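Local structure of DegT/DnrJ/EryC1/StrS aminotransferase (Brucella abortus 2308, 4QGR) at residues Tyr38-Val44 against Arg244-Ala250; Glu58-Ala62 against Ala218-Arg222; His189-Phe195 against Gly207-Thr212. The protein probably acts as a pyridoxal-phosphate-dependent aminotransferase, binding the cofactor and moving amino groups between substrates. All coordinates share one frame; numbering follows the deposited sequence.

Interaction 1. Residues Tyr38-Val44 against Arg244-Ala250; sequences YILGPEV and RLDTIQA. With ACT (acetate ion), chain D.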
loop_
_atom_site.group_PDB
_atom_site.type_symbol
_atom_site.label_atom_id
_atom_site.label_comp_id
_atom_site.label_asym_id
_atom_site.label_seq_id
_atom_site.Cartn_x
_atom_site.Cartn_y
_atom_site.Cartn_z
ATOM N N TYR A 38 4.162 1.080 -16.085
ATOM C CA TYR A 38 4.190 0.307 -14.849
ATOM C C TYR A 38 3.152 0.758 -13.837
ATOM O O TYR A 38 2.866 0.024 -12.874
ATOM C CB TYR A 38 5.596 0.400 -14.242
ATOM C CG TYR A 38 6.646 -0.091 -15.191
ATOM C CD1 TYR A 38 6.587 -1.384 -15.721
ATOM C CD2 TYR A 38 7.696 0.724 -15.574
ATOM C CE1 TYR A 38 7.519 -1.831 -16.657
ATOM C CE2 TYR A 38 8.640 0.293 -16.492
ATOM C CZ TYR A 38 8.569 -1.016 -17.000
ATOM O OH TYR A 38 9.524 -1.450 -17.896
ATOM N N ILE A 39 2.643 1.973 -13.996
ATOM C CA ILE A 39 1.647 2.496 -13.095
ATOM C C ILE A 39 0.371 2.788 -13.870
ATOM O O ILE A 39 0.367 3.625 -14.776
ATOM C CB ILE A 39 2.126 3.815 -12.435
ATOM C CG1 ILE A 39 3.456 3.618 -11.698
ATOM C CG2 ILE A 39 1.060 4.392 -11.562
ATOM C CD1 ILE A 39 3.402 2.738 -10.453
ATOM N N LEU A 40 -0.711 2.151 -13.465
ATOM C CA LEU A 40 -2.002 2.279 -14.156
ATOM C C LEU A 40 -1.897 2.134 -15.673
ATOM O O LEU A 40 -2.489 2.908 -16.462
ATOM C CB LEU A 40 -2.682 3.586 -13.765
ATOM C CG LEU A 40 -2.905 3.814 -12.275
ATOM C CD1 LEU A 40 -3.437 5.210 -12.009
ATOM C CD2 LEU A 40 -3.812 2.754 -11.690
ATOM N N GLY A 41 -1.186 1.096 -16.095
ATOM C CA GLY A 41 -1.113 0.751 -17.512
ATOM C C GLY A 41 -2.384 0.070 -17.919
ATOM O O GLY A 41 -3.285 -0.118 -17.100
ATOM N N PRO A 42 -2.476 -0.322 -19.197
ATOM C CA PRO A 42 -3.761 -0.760 -19.730
ATOM C C PRO A 42 -4.380 -1.947 -19.049
ATOM O O PRO A 42 -5.591 -2.004 -18.938
ATOM C CB PRO A 42 -3.449 -1.105 -21.190
ATOM C CG PRO A 42 -2.294 -0.223 -21.497
ATOM C CD PRO A 42 -1.478 -0.109 -20.256
ATOM N N GLU A 43 -3.549 -2.878 -18.572
ATOM C CA GLU A 43 -4.040 -4.070 -17.920
ATOM C C GLU A 43 -4.876 -3.750 -16.671
ATOM O O GLU A 43 -5.764 -4.509 -16.334
ATOM C CB GLU A 43 -2.882 -5.035 -17.551
ATOM C CG GLU A 43 -2.249 -5.762 -18.745
ATOM C CD GLU A 43 -1.203 -4.956 -19.508
ATOM O OE1 GLU A 43 -1.043 -3.741 -19.310
ATOM O OE2 GLU A 43 -0.542 -5.552 -20.377
ATOM N N VAL A 44 -4.620 -2.624 -16.010
ATOM C CA VAL A 44 -5.380 -2.297 -14.807
ATOM C C VAL A 44 -6.866 -2.094 -15.134
ATOM O O VAL A 44 -7.728 -2.772 -14.603
ATOM C CB VAL A 44 -4.780 -1.113 -14.030
ATOM C CG1 VAL A 44 -5.556 -0.864 -12.754
ATOM C CG2 VAL A 44 -3.339 -1.418 -13.656
ATOM N N ARG A 244 -2.554 1.722 -5.400
ATOM C CA ARG A 244 -2.749 1.295 -6.788
ATOM C C ARG A 244 -2.394 -0.172 -6.939
ATOM O O ARG A 244 -1.462 -0.683 -6.300
ATOM C CB ARG A 244 -1.891 2.145 -7.728
ATOM C CG ARG A 244 -2.282 3.618 -7.733
ATOM C CD ARG A 244 -1.376 4.479 -8.614
ATOM N NE ARG A 244 -0.050 4.647 -8.043
ATOM C CZ ARG A 244 0.652 5.776 -8.044
ATOM N NH1 ARG A 244 0.161 6.892 -8.582
ATOM N NH2 ARG A 244 1.866 5.770 -7.556
ATOM N N LEU A 245 -3.145 -0.856 -7.805
ATOM C CA LEU A 245 -2.723 -2.182 -8.295
ATOM C C LEU A 245 -1.706 -2.017 -9.412
ATOM O O LEU A 245 -1.997 -1.332 -10.426
ATOM C CB LEU A 245 -3.920 -2.934 -8.824
ATOM C CG LEU A 245 -3.727 -4.366 -9.351
ATOM C CD1 LEU A 245 -3.409 -5.261 -8.214
ATOM C CD2 LEU A 245 -4.990 -4.857 -10.067
ATOM N N ASP A 246 -0.530 -2.633 -9.250
ATOM C CA ASP A 246 0.537 -2.480 -10.248
ATOM C C ASP A 246 0.063 -3.099 -11.583
ATOM O O ASP A 246 -0.617 -4.135 -11.591
ATOM C CB ASP A 246 1.812 -3.231 -9.867
ATOM C CG ASP A 246 2.511 -2.716 -8.643
ATOM O OD1 ASP A 246 2.345 -1.517 -8.209
ATOM O OD2 ASP A 246 3.304 -3.567 -8.090
ATOM N N THR A 247 0.454 -2.503 -12.693
ATOM C CA THR A 247 0.139 -3.034 -14.018
ATOM C C THR A 247 0.594 -4.483 -14.128
ATOM O O THR A 247 -0.113 -5.345 -14.633
ATOM C CB THR A 247 0.846 -2.233 -15.111
ATOM O OG1 THR A 247 0.558 -0.837 -14.945
ATOM C CG2 THR A 247 0.352 -2.672 -16.486
ATOM N N ILE A 248 1.799 -4.747 -13.626
ATOM C CA ILE A 248 2.334 -6.109 -13.700
ATOM C C ILE A 248 1.459 -7.096 -12.937
ATOM O O ILE A 248 1.270 -8.235 -13.388
ATOM C CB ILE A 248 3.813 -6.114 -13.248
ATOM C CG1 ILE A 248 4.528 -7.343 -13.764
ATOM C CG2 ILE A 248 3.960 -5.956 -11.740
ATOM C CD1 ILE A 248 6.013 -7.319 -13.542
ATOM N N GLN A 249 0.868 -6.680 -11.819
ATOM C CA GLN A 249 -0.018 -7.584 -11.095
ATOM C C GLN A 249 -1.386 -7.695 -11.758
ATOM O O GLN A 249 -2.012 -8.788 -11.758
ATOM C CB GLN A 249 -0.159 -7.127 -9.623
ATOM C CG GLN A 249 1.119 -7.183 -8.837
ATOM C CD GLN A 249 1.812 -8.519 -8.879
ATOM O OE1 GLN A 249 1.170 -9.577 -9.001
ATOM N NE2 GLN A 249 3.127 -8.491 -8.688
ATOM N N ALA A 250 -1.886 -6.617 -12.344
ATOM C CA ALA A 250 -3.145 -6.723 -13.139
ATOM C C ALA A 250 -3.005 -7.738 -14.304
ATOM O O ALA A 250 -3.941 -8.489 -14.616
ATOM C CB ALA A 250 -3.590 -5.383 -13.647
HETATM C C ACT D . 3.060 9.131 -7.497
HETATM O O ACT D . 2.007 9.217 -8.191
HETATM O OXT ACT D . 3.167 8.326 -6.562
HETATM C CH3 ACT D . 4.238 10.016 -7.800
HETATM O O HOH W 1 3.687 -2.646 -12.866
HETATM O O HOH W 2 -0.580 0.711 -11.165
#
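Tyr38-Val44 and Arg244-Ala250 form a buried contact between the N-terminal ends of helices 42-55 and 247-278, at the dimer interface of a PLP-dependent aminotransferase fold. It illustrates how one hydroxyl can join two helix beginnings. Thr247 OG1 accepts the backbone N-H of Gly41 at 2.8 Å (N-H...O 153°) and is also hydrogen-bonded to Arg37 O. The oxygen lies opposite the carbonyl carbon about the first torsion (chi1 -53°), which sends the methyl CG2 to the Glu43 carboxylate, 3.3 Å from OE1; the other oxygen of that carboxylate forms a salt bridge with Lys31. A weak bond from Thr247 N to Tyr38 O adds to the grip, and one water links Tyr38 O to Ile248 N while another links Leu40 N to Leu245 O. Further along, Val44 CG2 packs 4.0 Å from Ala250 CB.

At the other end Ile39 lays CG2 over one face of the Arg244 guanidinium, 3.6 Å above its plane and displaced toward the rim, while Leu40 CG meets CD of the same side chain. Arg244 NH2 forms a salt bridge with Asp206 of the second subunit, tying this corner across the dimer. An acetate, probably from the crystallisation liquor, lies in plane at the guanidinium edge: Arg244 NH1 donates a hydrogen bond to its O at 3.0 Å, and NH2 another to its OXT at 3.0 Å.

Interaction 2. Residues Glu58-Ala62 against Ala218-Arg222; sequences EHVIA and ADTLR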
loop_
_atom_site.group_PDB
_atom_site.type_symbol
_atom_site.label_atom_id
_atom_site.label_comp_id
_atom_site.label_asym_id
_atom_site.label_seq_id
_atom_site.Cartn_x
_atom_site.Cartn_y
_atom_site.Cartn_z
ATOM N N GLU A 58 -20.992 -2.699 -11.344
ATOM C CA GLU A 58 -20.754 -1.680 -12.382
ATOM C C GLU A 58 -19.370 -1.076 -12.293
ATOM O O GLU A 58 -18.802 -0.669 -13.317
ATOM C CB GLU A 58 -21.765 -0.553 -12.263
ATOM C CG GLU A 58 -23.196 -0.994 -12.495
ATOM C CD GLU A 58 -24.185 0.165 -12.428
ATOM O OE1 GLU A 58 -23.880 1.266 -12.948
ATOM O OE2 GLU A 58 -25.267 -0.044 -11.840
ATOM N N HIS A 59 -18.843 -0.969 -11.087
ATOM C CA HIS A 59 -17.548 -0.307 -10.863
ATOM C C HIS A 59 -16.606 -1.190 -10.102
ATOM O O HIS A 59 -16.937 -1.625 -8.998
ATOM C CB HIS A 59 -17.711 1.027 -10.100
ATOM C CG HIS A 59 -18.684 1.969 -10.757
ATOM N ND1 HIS A 59 -18.338 2.771 -11.822
ATOM C CD2 HIS A 59 -19.998 2.189 -10.528
ATOM C CE1 HIS A 59 -19.407 3.438 -12.241
ATOM N NE2 HIS A 59 -20.425 3.114 -11.458
ATOM N N VAL A 60 -15.400 -1.384 -10.645
ATOM C CA VAL A 60 -14.314 -2.082 -9.935
ATOM C C VAL A 60 -13.168 -1.108 -9.838
ATOM O O VAL A 60 -12.734 -0.525 -10.867
ATOM C CB VAL A 60 -13.826 -3.329 -10.668
ATOM C CG1 VAL A 60 -12.592 -3.930 -9.943
ATOM C CG2 VAL A 60 -14.978 -4.338 -10.825
ATOM N N ILE A 61 -12.719 -0.884 -8.607
ATOM C CA ILE A 61 -11.651 0.082 -8.340
ATOM C C ILE A 61 -10.466 -0.710 -7.773
ATOM O O ILE A 61 -10.408 -1.019 -6.569
ATOM C CB ILE A 61 -12.104 1.156 -7.349
ATOM C CG1 ILE A 61 -13.383 1.865 -7.815
ATOM C CG2 ILE A 61 -10.976 2.166 -7.142
ATOM C CD1 ILE A 61 -14.634 1.254 -7.226
ATOM N N ALA A 62 -9.509 -1.009 -8.639
ATOM C CA ALA A 62 -8.325 -1.782 -8.207
ATOM C C ALA A 62 -7.486 -0.933 -7.261
ATOM O O ALA A 62 -7.475 0.280 -7.381
ATOM C CB ALA A 62 -7.516 -2.251 -9.420
ATOM N N ALA A 218 -17.722 5.374 -6.327
ATOM C CA ALA A 218 -16.584 4.917 -7.138
ATOM C C ALA A 218 -15.633 6.100 -7.452
ATOM O O ALA A 218 -14.435 5.972 -7.377
ATOM C CB ALA A 218 -17.087 4.267 -8.432
ATOM N N ASP A 219 -16.184 7.251 -7.814
ATOM C CA ASP A 219 -15.362 8.422 -8.173
ATOM C C ASP A 219 -14.559 8.870 -6.978
ATOM O O ASP A 219 -13.395 9.232 -7.113
ATOM C CB ASP A 219 -16.249 9.583 -8.621
ATOM C CG ASP A 219 -16.843 9.392 -10.007
ATOM O OD1 ASP A 219 -16.382 8.531 -10.777
ATOM O OD2 ASP A 219 -17.794 10.146 -10.345
ATOM N N THR A 220 -15.187 8.851 -5.819
ATOM C CA THR A 220 -14.536 9.251 -4.573
ATOM C C THR A 220 -13.435 8.265 -4.238
ATOM O O THR A 220 -12.366 8.656 -3.796
ATOM C CB THR A 220 -15.564 9.418 -3.419
ATOM O OG1 THR A 220 -16.592 10.381 -3.831
ATOM C CG2 THR A 220 -14.899 9.931 -2.260
ATOM N N LEU A 221 -13.684 6.981 -4.451
ATOM C CA LEU A 221 -12.647 5.960 -4.145
ATOM C C LEU A 221 -11.425 6.138 -5.067
ATOM O O LEU A 221 -10.272 5.996 -4.652
ATOM C CB LEU A 221 -13.194 4.533 -4.236
ATOM C CG LEU A 221 -14.189 4.222 -3.135
ATOM C CD1 LEU A 221 -14.870 2.900 -3.430
ATOM C CD2 LEU A 221 -13.533 4.172 -1.758
ATOM N N ARG A 222 -11.685 6.501 -6.318
ATOM C CA ARG A 222 -10.613 6.689 -7.267
ATOM C C ARG A 222 -9.797 7.929 -6.924
ATOM O O ARG A 222 -8.604 7.994 -7.241
ATOM C CB ARG A 222 -11.105 6.744 -8.717
ATOM C CG ARG A 222 -11.688 5.414 -9.214
ATOM C CD ARG A 222 -11.924 5.408 -10.729
ATOM N NE ARG A 222 -12.793 4.310 -11.178
ATOM C CZ ARG A 222 -12.383 3.046 -11.346
ATOM N NH1 ARG A 222 -11.124 2.689 -11.069
ATOM N NH2 ARG A 222 -13.244 2.137 -11.748
HETATM O O HOH W 3 -15.852 2.441 -13.060
#
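Arg222 reaches from helix 215-224 to the edge of strand 59-63, where NH2 donates to the carbonyl oxygen of Val60 at 2.9 Å. The bond is bent (N-H...O 141°), and the nitrogen sits well above the carbonyl plane instead of on a lone pair. The Arg222 chain runs extended from CG to NE and brings its guanidinium flat against Ile61: CG1 comes 3.8 Å above the plane, over the centre of the group. Beyond CG1, Ile61 turns CD1 into the helix, 4.1 Å from Ala218 CB and equally far from Leu221 CD1. The second torsion that takes it there, chi2 95°, lies away from a staggered value, which suggests some strain. Two residues earlier the strand presents an aromatic face: Ala218 CB stands over the His59 ring in a CH-pi contact, 4.0 Å from its centroid and 29° off the normal.

His59 and Arg222 also share a water, which lies in the plane of both flat groups, 2.8 Å from His59 ND1 and 2.9 Å from Arg222 NH2. In the next shell Glu48 of helix 42-55 positions the guanidinium: its OE2 forms a salt bridge with Arg222 NH1 and accepts the backbone N-H of Ala62, so one carboxylate oxygen serves both the helix and the strand. Leu221 is backed by Met72 and Pro73 of helix 68-76.

The short segments run nearly parallel, their axes 9.1 Å apart. This is a helix laid against the edge strand of the mixed central sheet in the alpha/beta domain of a fold-type-I PLP enzyme.

Interaction 3. Residues His189-Phe195 against Gly207-Thr212; sequences HVGATSF and GGAMFT. With PLP (pyridoxal-5'-phosphate), chain E.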
loop_
_atom_site.group_PDB
_atom_site.type_symbol
_atom_site.label_atom_id
_atom_site.label_comp_id
_atom_site.label_asym_id
_atom_site.label_seq_id
_atom_site.Cartn_x
_atom_site.Cartn_y
_atom_site.Cartn_z
ATOM N N HIS A 189 -22.960 -1.655 0.542
ATOM C CA HIS A 189 -22.776 -0.428 -0.248
ATOM C C HIS A 189 -21.536 -0.531 -1.162
ATOM O O HIS A 189 -21.456 0.085 -2.236
ATOM C CB HIS A 189 -22.654 0.780 0.695
ATOM C CG HIS A 189 -23.925 1.124 1.421
ATOM N ND1 HIS A 189 -24.253 0.594 2.655
ATOM C CD2 HIS A 189 -24.939 1.974 1.094
ATOM C CE1 HIS A 189 -25.431 1.049 3.035
ATOM N NE2 HIS A 189 -25.865 1.907 2.116
ATOM N N VAL A 190 -20.569 -1.316 -0.700
ATOM C CA VAL A 190 -19.276 -1.451 -1.334
ATOM C C VAL A 190 -18.670 -2.769 -0.846
ATOM O O VAL A 190 -18.864 -3.178 0.315
ATOM C CB VAL A 190 -18.363 -0.234 -0.978
ATOM C CG1 VAL A 190 -18.078 -0.200 0.501
ATOM C CG2 VAL A 190 -17.081 -0.167 -1.767
ATOM N N GLY A 191 -17.962 -3.431 -1.751
ATOM C CA GLY A 191 -17.239 -4.638 -1.436
ATOM C C GLY A 191 -15.759 -4.378 -1.522
ATOM O O GLY A 191 -15.311 -3.504 -2.247
ATOM N N ALA A 192 -15.006 -5.200 -0.789
ATOM C CA ALA A 192 -13.565 -5.131 -0.727
ATOM C C ALA A 192 -12.955 -6.524 -0.900
ATOM O O ALA A 192 -13.472 -7.496 -0.343
ATOM C CB ALA A 192 -13.139 -4.579 0.631
ATOM N N THR A 193 -11.820 -6.615 -1.596
ATOM C CA THR A 193 -11.088 -7.868 -1.611
ATOM C C THR A 193 -9.565 -7.667 -1.665
ATOM O O THR A 193 -9.052 -6.551 -1.836
ATOM C CB THR A 193 -11.539 -8.801 -2.761
ATOM O OG1 THR A 193 -11.106 -10.152 -2.537
ATOM C CG2 THR A 193 -10.970 -8.341 -4.071
ATOM N N SER A 194 -8.907 -8.804 -1.493
ATOM C CA SER A 194 -7.485 -8.962 -1.487
ATOM C C SER A 194 -7.090 -9.876 -2.621
ATOM O O SER A 194 -7.768 -10.886 -2.833
ATOM C CB SER A 194 -7.067 -9.657 -0.177
ATOM O OG SER A 194 -5.665 -9.944 -0.250
ATOM N N PHE A 195 -5.906 -9.603 -3.215
ATOM C CA PHE A 195 -5.293 -10.454 -4.215
ATOM C C PHE A 195 -3.980 -10.969 -3.671
ATOM O O PHE A 195 -3.063 -11.333 -4.398
ATOM C CB PHE A 195 -5.124 -9.702 -5.547
ATOM C CG PHE A 195 -6.416 -9.201 -6.142
ATOM C CD1 PHE A 195 -7.530 -10.021 -6.271
ATOM C CD2 PHE A 195 -6.541 -7.894 -6.568
ATOM C CE1 PHE A 195 -8.721 -9.553 -6.795
ATOM C CE2 PHE A 195 -7.729 -7.425 -7.117
ATOM C CZ PHE A 195 -8.810 -8.232 -7.232
ATOM N N GLY A 207 -2.049 -6.955 -3.709
ATOM C CA GLY A 207 -3.033 -6.274 -4.563
ATOM C C GLY A 207 -4.381 -6.359 -3.890
ATOM O O GLY A 207 -4.591 -7.192 -3.019
ATOM N N GLY A 208 -5.323 -5.576 -4.379
ATOM C CA GLY A 208 -6.679 -5.531 -3.842
ATOM C C GLY A 208 -7.642 -4.854 -4.783
ATOM O O GLY A 208 -7.245 -4.359 -5.829
ATOM N N ALA A 209 -8.927 -4.847 -4.429
ATOM C CA ALA A 209 -9.876 -4.040 -5.183
ATOM C C ALA A 209 -11.099 -3.728 -4.344
ATOM O O ALA A 209 -11.396 -4.413 -3.325
ATOM C CB ALA A 209 -10.310 -4.773 -6.434
ATOM N N MET A 210 -11.864 -2.782 -4.855
ATOM C CA MET A 210 -13.158 -2.375 -4.261
ATOM C C MET A 210 -14.195 -2.435 -5.347
ATOM O O MET A 210 -13.875 -2.259 -6.521
ATOM C CB MET A 210 -13.094 -0.974 -3.662
ATOM C CG MET A 210 -11.986 -0.853 -2.613
ATOM S SD MET A 210 -11.638 0.827 -2.078
ATOM C CE MET A 210 -10.879 1.436 -3.576
ATOM N N PHE A 211 -15.436 -2.665 -4.927
ATOM C CA PHE A 211 -16.555 -2.924 -5.815
ATOM C C PHE A 211 -17.769 -2.097 -5.396
ATOM O O PHE A 211 -18.091 -2.003 -4.207
ATOM C CB PHE A 211 -16.924 -4.405 -5.766
ATOM C CG PHE A 211 -15.746 -5.334 -5.876
ATOM C CD1 PHE A 211 -15.055 -5.444 -7.078
ATOM C CD2 PHE A 211 -15.335 -6.096 -4.811
ATOM C CE1 PHE A 211 -13.985 -6.303 -7.223
ATOM C CE2 PHE A 211 -14.228 -6.930 -4.937
ATOM C CZ PHE A 211 -13.566 -7.056 -6.139
ATOM N N THR A 212 -18.464 -1.483 -6.357
ATOM C CA THR A 212 -19.699 -0.814 -6.014
ATOM C C THR A 212 -20.507 -0.527 -7.272
ATOM O O THR A 212 -19.964 -0.424 -8.369
ATOM C CB THR A 212 -19.462 0.498 -5.246
ATOM O OG1 THR A 212 -20.713 1.000 -4.751
ATOM C CG2 THR A 212 -18.747 1.549 -6.087
HETATM N N1 PLP E . -9.803 -9.198 5.260
HETATM C C2 PLP E . -9.737 -10.535 5.397
HETATM C C2A PLP E . -10.931 -11.348 5.838
HETATM C C3 PLP E . -8.473 -11.220 5.011
HETATM O O3 PLP E . -8.418 -12.544 5.092
HETATM C C4 PLP E . -7.303 -10.380 4.639
HETATM C C4A PLP E . -5.979 -10.837 4.160
HETATM O O4A PLP E . -5.847 -11.796 3.427
HETATM C C5 PLP E . -7.521 -8.930 4.550
HETATM C C6 PLP E . -8.780 -8.418 4.872
HETATM C C5A PLP E . -6.393 -8.004 4.152
HETATM O O4P PLP E . -5.992 -8.191 2.787
HETATM P P PLP E . -4.465 -7.944 2.346
HETATM O O1P PLP E . -4.453 -7.872 0.821
HETATM O O2P PLP E . -3.967 -6.710 3.053
HETATM O O3P PLP E . -3.794 -9.236 2.842
#
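Thr193 and Phe211 meet on one face of an antiparallel strand pair, the methyl CG2 of Thr193 lying at the edge of the phenyl ring, 3.6 Å from CZ. The threonine hydroxyl goes elsewhere, to Ala171 O. Ala209 shares this face, and its CB touches the ring of Phe195, 3.8 Å from CE2; the same ring leans against the backbone of Gly207 and Gly208.

The opposite face carries Ala192, Ser194 and Met210. Here Ser194 swings OG away from its own backbone nitrogen (chi1 174°) and donates to the phosphate oxygen O1P of pyridoxal phosphate at 2.6 Å, while Tyr196 N also bonds to OG. Ser194 thus helps to anchor the phosphate; Gly66, Thr67 and Lys199 are among the other residues hydrogen-bonded to the cofactor. At the far end Thr212 OG1 donates to His189 O at 2.8 Å, nearly in line with the carbonyl.

Between these ends, Gly191 with Phe211 and Thr193 with Ala209 are hydrogen-bonded pairs, and Ala192 with Met210 and Ser194 with Gly208 are non-hydrogen-bonded ones. Phe195 N to Gly207 O, 2.8 Å, extends the pairing past the strand ends.

Helix 42-55 packs on the Phe211 side through Leu51 and Leu55. Helices 68-76 and 215-224 pack on the Met210 side, and strands 166-170 and 59-63 flank the pair in the central sheet.

From the N terminus, the chain gives one partner to interaction 1 at 38-44, runs down helix 42-55 and gives one to interaction 2 at 58-62. Interaction 3 closes the shortest loop, between 189-195 and 207-212; then 218-222 closes interaction 2, and 244-250 closes interaction 1. The three loops therefore lie one within another, without crossing. Interactions 2 and 3 share the central sheet: Ile61 N probably bonds to Met210 O, and His59 N to Thr212 O. Leu245 joins interaction 1 to both, packing on Ala62 and Gly207. Together they connect strand 190-194, which holds the cofactor phosphate through Ser194, the sheet edge and the helix starts at the dimer interface.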